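Local coordinates for fimbria adhesin protein (Klebsiella pneumoniae, PDB 3U4K), which serves as the tip adhesin of a fimbria, its receptor-binding domain, the part described here, probably attaching the bacterium to human collagen V, at residues K82-G87 against Y156-P161; A92-S97 against Y117-T122. One frame throughout, in Å; residues are numbered along the deposited sequence.

Contact 1. Residues K82-G87 against Y156-P161; sequences KVVAAG and YTEYGP
Tyr-156 meets the 82-87 segment with both its ring and its carbonyl. Atom CD2 of its ring lies 3.4 Å from CB of Ala-85, which comes in obliquely. The phenol end serves another part of the chain: OH of Tyr-156 is hydrogen-bonded to the carbonyl of Ala-152. Carbonyl O of Tyr-156 accepts a hydrogen bond from N of Val-84 at 2.9 Å. That donor stands above the carbonyl plane, 41° out of it. The CA of Val-83 makes a CA-H...O contact with the same oxygen. Thr-157 pairs with Val-83 as an antiparallel non-hydrogen-bonded pair, and both side chains lie on the face that packs on Phe-107. On the other edge of the strand, Tyr-156 and Thr-157 together oppose Thr-168 in a classic beta bulge. Glu-158 and Lys-82 form the next pair, a hydrogen-bonded one. N of Glu-158 reaches O of Lys-82 at 2.8 Å, and N of Lys-82 reaches O of Glu-158 at 2.8 Å. The Glu-158 chain runs extended beyond CG and crosses Val-84 at about a right angle. There OE1 of Glu-158 lies 3.6 Å from CG1 of Val-84. NZ of Lys-82 leads away and stays 6.8 Å from OE1 of Glu-158. Three backbone hydrogen bonds thus join the segments in this jelly-roll sheet, one from Val-84, just past its strand. Ala-85 CB and the Tyr-156 ring add an apolar touch there.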
loop_
_atom_site.group_PDB
_atom_site.type_symbol
_atom_site.label_atom_id
_atom_site.label_comp_id
_atom_site.label_asym_id
_atom_site.label_seq_id
_atom_site.Cartn_x
_atom_site.Cartn_y
_atom_site.Cartn_z
ATOM N N LYS A 82 -4.699 -4.751 -4.605
ATOM C CA LYS A 82 -5.916 -4.183 -4.031
ATOM C C LYS A 82 -5.669 -3.309 -2.807
ATOM O O LYS A 82 -4.860 -3.644 -1.936
ATOM C CB LYS A 82 -6.900 -5.295 -3.659
ATOM C CG LYS A 82 -7.690 -5.855 -4.827
ATOM C CD LYS A 82 -8.657 -6.933 -4.366
ATOM C CE LYS A 82 -9.407 -7.535 -5.544
ATOM N NZ LYS A 82 -10.199 -8.728 -5.138
ATOM N N VAL A 83 -6.376 -2.185 -2.760
ATOM C CA VAL A 83 -6.473 -1.380 -1.554
ATOM C C VAL A 83 -7.765 -1.797 -0.863
ATOM O O VAL A 83 -8.851 -1.684 -1.437
ATOM C CB VAL A 83 -6.493 0.126 -1.865
ATOM C CG1 VAL A 83 -6.618 0.927 -0.580
ATOM C CG2 VAL A 83 -5.237 0.532 -2.621
ATOM N N VAL A 84 -7.637 -2.285 0.367
ATOM C CA VAL A 84 -8.757 -2.917 1.065
ATOM C C VAL A 84 -9.196 -2.198 2.339
ATOM O O VAL A 84 -10.195 -2.583 2.950
ATOM C CB VAL A 84 -8.449 -4.394 1.398
ATOM C CG1 VAL A 84 -8.461 -5.238 0.132
ATOM C CG2 VAL A 84 -7.116 -4.521 2.129
ATOM N N ALA A 85 -8.456 -1.163 2.731
ATOM C CA ALA A 85 -8.732 -0.424 3.966
ATOM C C ALA A 85 -10.046 0.350 3.908
ATOM O O ALA A 85 -10.316 1.066 2.938
ATOM C CB ALA A 85 -7.584 0.516 4.289
ATOM N N ALA A 86 -10.854 0.195 4.955
ATOM C CA ALA A 86 -12.135 0.887 5.067
ATOM C C ALA A 86 -11.914 2.371 5.342
ATOM O O ALA A 86 -10.982 2.747 6.056
ATOM C CB ALA A 86 -12.983 0.259 6.164
ATOM N N GLY A 87 -12.772 3.210 4.765
ATOM C CA GLY A 87 -12.684 4.655 4.961
ATOM C C GLY A 87 -11.744 5.334 3.985
ATOM O O GLY A 87 -11.442 6.523 4.126
ATOM N N TYR A 156 -4.403 -2.620 4.765
ATOM C CA TYR A 156 -4.491 -1.519 3.806
ATOM C C TYR A 156 -4.292 -2.006 2.374
ATOM O O TYR A 156 -5.037 -1.626 1.467
ATOM C CB TYR A 156 -3.463 -0.435 4.136
ATOM C CG TYR A 156 -3.891 0.503 5.242
ATOM C CD1 TYR A 156 -3.736 0.152 6.584
ATOM C CD2 TYR A 156 -4.449 1.747 4.947
ATOM C CE1 TYR A 156 -4.137 1.006 7.600
ATOM C CE2 TYR A 156 -4.851 2.609 5.955
ATOM C CZ TYR A 156 -4.692 2.236 7.277
ATOM O OH TYR A 156 -5.090 3.095 8.278
ATOM N N THR A 157 -3.281 -2.848 2.188
ATOM C CA THR A 157 -2.929 -3.384 0.877
ATOM C C THR A 157 -2.995 -4.909 0.861
ATOM O O THR A 157 -2.631 -5.572 1.840
ATOM C CB THR A 157 -1.533 -2.884 0.444
ATOM O OG1 THR A 157 -1.671 -1.670 -0.306
ATOM C CG2 THR A 157 -0.763 -3.931 -0.383
ATOM N N GLU A 158 -3.483 -5.450 -0.255
ATOM C CA GLU A 158 -3.511 -6.892 -0.485
ATOM C C GLU A 158 -3.199 -7.215 -1.939
ATOM O O GLU A 158 -3.862 -6.726 -2.855
ATOM C CB GLU A 158 -4.855 -7.489 -0.070
ATOM C CG GLU A 158 -4.993 -7.677 1.434
ATOM C CD GLU A 158 -6.316 -8.291 1.854
ATOM O OE1 GLU A 158 -7.203 -8.482 0.991
ATOM O OE2 GLU A 158 -6.465 -8.581 3.062
ATOM N N TYR A 159 -2.168 -8.028 -2.136
ATOM C CA TYR A 159 -1.757 -8.452 -3.465
ATOM C C TYR A 159 -1.730 -9.968 -3.563
ATOM O O TYR A 159 -1.207 -10.646 -2.679
ATOM C CB TYR A 159 -0.384 -7.876 -3.807
ATOM C CG TYR A 159 0.153 -8.321 -5.148
ATOM C CD1 TYR A 159 -0.415 -7.861 -6.335
ATOM C CD2 TYR A 159 1.235 -9.197 -5.229
ATOM C CE1 TYR A 159 0.075 -8.264 -7.565
ATOM C CE2 TYR A 159 1.736 -9.607 -6.455
ATOM C CZ TYR A 159 1.153 -9.136 -7.619
ATOM O OH TYR A 159 1.643 -9.535 -8.842
ATOM N N GLY A 160 -2.299 -10.493 -4.642
ATOM C CA GLY A 160 -2.343 -11.935 -4.860
ATOM C C GLY A 160 -3.302 -12.366 -5.952
ATOM O O GLY A 160 -4.088 -11.555 -6.442
ATOM N N PRO A 161 -3.231 -13.649 -6.353
ATOM C CA PRO A 161 -4.121 -14.211 -7.366
ATOM C C PRO A 161 -5.371 -14.831 -6.741
ATOM O O PRO A 161 -5.500 -16.055 -6.685
ATOM C CB PRO A 161 -3.253 -15.286 -8.031
ATOM C CG PRO A 161 -2.247 -15.678 -6.993
ATOM C CD PRO A 161 -2.218 -14.628 -5.916
#

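Contact 2. Residues A92-S97 against Y117-T122; sequences ANKVYS and YPDSYT
Lys-94 lays its extended side chain over the start of the 117-122 segment. With CG anti to the carbonyl carbon (chi1 -63°) and the chain extended beyond it, the methylenes run past O of Tyr-117. CB of Lys-94 touches O of Tyr-117 at 3.3 Å, and CD of Lys-94 comes back to that oxygen at 3.4 Å. The same CD of Lys-94 also lies 3.9 Å from CD of Pro-118. The ammonium then gives a hydrogen bond, NZ of Lys-94 to O of Pro-118 at 3.1 Å, with the donor tilted 28° from the carbonyl plane. NZ also bonds the carbonyl of Ile-116, just before this segment. The carboxylate of Asp-119 is near but beyond a salt bridge, with NZ of Lys-94 at 4.5 Å from its OD2. Tyr-96 approaches the same proline with the edge of its ring. OH of Tyr-96 is 3.5 Å from CD of Pro-118 and 3.6 Å from CG of Pro-118. The peptide bond before Pro-118 is cis. Gln-90 also packs on this proline. One lysine thus holds two backbone carbonyls, one on each side of Tyr-117, and its aliphatic part covers the chain between them. The nearby Asp-119 would be expected to favour the positive charge there.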
loop_
_atom_site.group_PDB
_atom_site.type_symbol
_atom_site.label_atom_id
_atom_site.label_comp_id
_atom_site.label_asym_id
_atom_site.label_seq_id
_atom_site.Cartn_x
_atom_site.Cartn_y
_atom_site.Cartn_z
ATOM N N ALA A 92 -8.133 10.974 -7.784
ATOM C CA ALA A 92 -7.349 11.015 -9.021
ATOM C C ALA A 92 -5.922 10.500 -8.814
ATOM O O ALA A 92 -5.418 10.479 -7.689
ATOM C CB ALA A 92 -7.330 12.427 -9.590
ATOM N N ASN A 93 -5.291 10.076 -9.911
ATOM C CA ASN A 93 -3.893 9.616 -9.917
ATOM C C ASN A 93 -3.558 8.560 -8.863
ATOM O O ASN A 93 -2.451 8.547 -8.315
ATOM C CB ASN A 93 -2.932 10.802 -9.799
ATOM C CG ASN A 93 -3.136 11.826 -10.893
ATOM O OD1 ASN A 93 -4.234 12.352 -11.068
ATOM N ND2 ASN A 93 -2.074 12.120 -11.632
ATOM N N LYS A 94 -4.527 7.686 -8.591
ATOM C CA LYS A 94 -4.389 6.591 -7.625
ATOM C C LYS A 94 -3.991 7.071 -6.220
ATOM O O LYS A 94 -3.205 6.425 -5.523
ATOM C CB LYS A 94 -3.431 5.513 -8.156
ATOM C CG LYS A 94 -3.911 4.835 -9.434
ATOM C CD LYS A 94 -2.998 3.687 -9.830
ATOM C CE LYS A 94 -3.242 3.233 -11.260
ATOM N NZ LYS A 94 -2.360 2.090 -11.624
ATOM N N VAL A 95 -4.548 8.216 -5.824
ATOM C CA VAL A 95 -4.365 8.767 -4.485
ATOM C C VAL A 95 -5.655 8.537 -3.703
ATOM O O VAL A 95 -6.744 8.852 -4.182
ATOM C CB VAL A 95 -4.039 10.278 -4.524
ATOM C CG1 VAL A 95 -3.847 10.830 -3.119
ATOM C CG2 VAL A 95 -2.802 10.545 -5.368
ATOM N N TYR A 96 -5.525 7.982 -2.503
ATOM C CA TYR A 96 -6.677 7.640 -1.680
ATOM C C TYR A 96 -6.875 8.642 -0.555
ATOM O O TYR A 96 -5.983 8.845 0.269
ATOM C CB TYR A 96 -6.525 6.226 -1.108
ATOM C CG TYR A 96 -6.821 5.120 -2.099
ATOM C CD1 TYR A 96 -7.982 4.352 -1.985
ATOM C CD2 TYR A 96 -5.946 4.844 -3.152
ATOM C CE1 TYR A 96 -8.263 3.339 -2.889
ATOM C CE2 TYR A 96 -6.219 3.835 -4.062
ATOM C CZ TYR A 96 -7.377 3.086 -3.927
ATOM O OH TYR A 96 -7.649 2.085 -4.830
ATOM N N SER A 97 -8.049 9.263 -0.526
ATOM C CA SER A 97 -8.405 10.209 0.528
ATOM C C SER A 97 -8.677 9.483 1.846
ATOM O O SER A 97 -8.960 8.284 1.854
ATOM C CB SER A 97 -9.623 11.029 0.107
ATOM O OG SER A 97 -10.730 10.181 -0.146
ATOM N N TYR A 117 -0.817 0.983 -6.949
ATOM C CA TYR A 117 -2.110 0.420 -6.562
ATOM C C TYR A 117 -3.247 1.395 -6.875
ATOM O O TYR A 117 -3.107 2.596 -6.635
ATOM C CB TYR A 117 -2.113 0.110 -5.066
ATOM C CG TYR A 117 -1.352 -1.129 -4.644
ATOM C CD1 TYR A 117 -2.008 -2.175 -4.003
ATOM C CD2 TYR A 117 0.023 -1.249 -4.858
ATOM C CE1 TYR A 117 -1.326 -3.310 -3.601
ATOM C CE2 TYR A 117 0.714 -2.383 -4.456
ATOM C CZ TYR A 117 0.035 -3.412 -3.827
ATOM O OH TYR A 117 0.700 -4.548 -3.418
ATOM N N PRO A 118 -4.376 0.888 -7.413
ATOM C CA PRO A 118 -4.612 -0.510 -7.772
ATOM C C PRO A 118 -4.132 -0.870 -9.181
ATOM O O PRO A 118 -4.011 0.004 -10.049
ATOM C CB PRO A 118 -6.134 -0.634 -7.683
ATOM C CG PRO A 118 -6.631 0.719 -8.050
ATOM C CD PRO A 118 -5.581 1.713 -7.621
ATOM N N ASP A 119 -3.861 -2.159 -9.382
ATOM C CA ASP A 119 -3.452 -2.705 -10.673
ATOM C C ASP A 119 -3.601 -4.226 -10.657
ATOM O O ASP A 119 -4.043 -4.805 -9.661
ATOM C CB ASP A 119 -2.000 -2.317 -10.991
ATOM C CG ASP A 119 -1.749 -2.143 -12.485
ATOM O OD1 ASP A 119 -2.703 -2.290 -13.281
ATOM O OD2 ASP A 119 -0.592 -1.851 -12.863
ATOM N N SER A 120 -3.243 -4.867 -11.765
ATOM C CA SER A 120 -3.230 -6.325 -11.845
ATOM C C SER A 120 -2.088 -6.809 -12.725
ATOM O O SER A 120 -1.736 -6.157 -13.705
ATOM C CB SER A 120 -4.564 -6.858 -12.364
ATOM O OG SER A 120 -4.873 -6.305 -13.628
ATOM N N TYR A 121 -1.508 -7.948 -12.356
ATOM C CA TYR A 121 -0.411 -8.543 -13.115
ATOM C C TYR A 121 -0.729 -9.970 -13.556
ATOM O O TYR A 121 -1.269 -10.767 -12.783
ATOM C CB TYR A 121 0.889 -8.507 -12.306
ATOM C CG TYR A 121 2.088 -9.058 -13.047
ATOM C CD1 TYR A 121 2.608 -8.401 -14.166
ATOM C CD2 TYR A 121 2.707 -10.234 -12.627
ATOM C CE1 TYR A 121 3.705 -8.905 -14.847
ATOM C CE2 TYR A 121 3.807 -10.744 -13.300
ATOM C CZ TYR A 121 4.301 -10.078 -14.407
ATOM O OH TYR A 121 5.392 -10.583 -15.073
ATOM N N THR A 122 -0.387 -10.284 -14.804
ATOM C CA THR A 122 -0.618 -11.613 -15.356
ATOM C C THR A 122 0.690 -12.280 -15.771
ATOM O O THR A 122 1.538 -11.662 -16.418
ATOM C CB THR A 122 -1.592 -11.572 -16.548
ATOM O OG1 THR A 122 -2.725 -10.764 -16.210
ATOM C CG2 THR A 122 -2.070 -12.976 -16.905
#

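The centres of contact 1 and contact 2 lie 10 Å apart, and the two touch directly. Tyr-117 makes two of the junctions. Its CE1 is 3.3 Å from CG2 of Thr-157, and its OH is 3.5 Å from CB of Tyr-159. Another junction joins the first segments of both contacts, with CG2 of Val-83 at 3.6 Å from CZ of Tyr-96. Further along, OH of Tyr-159 packs on CB of Tyr-121 at 3.7 Å. Strand 74-83 runs between strands 154-160 and 119-125 in one sheet, so contact 1 lies along one of its edges. Contact 2 ties the residues just before strand 119-125 to the 92-97 segment, which ends in the short strand 96-97 of the other sheet.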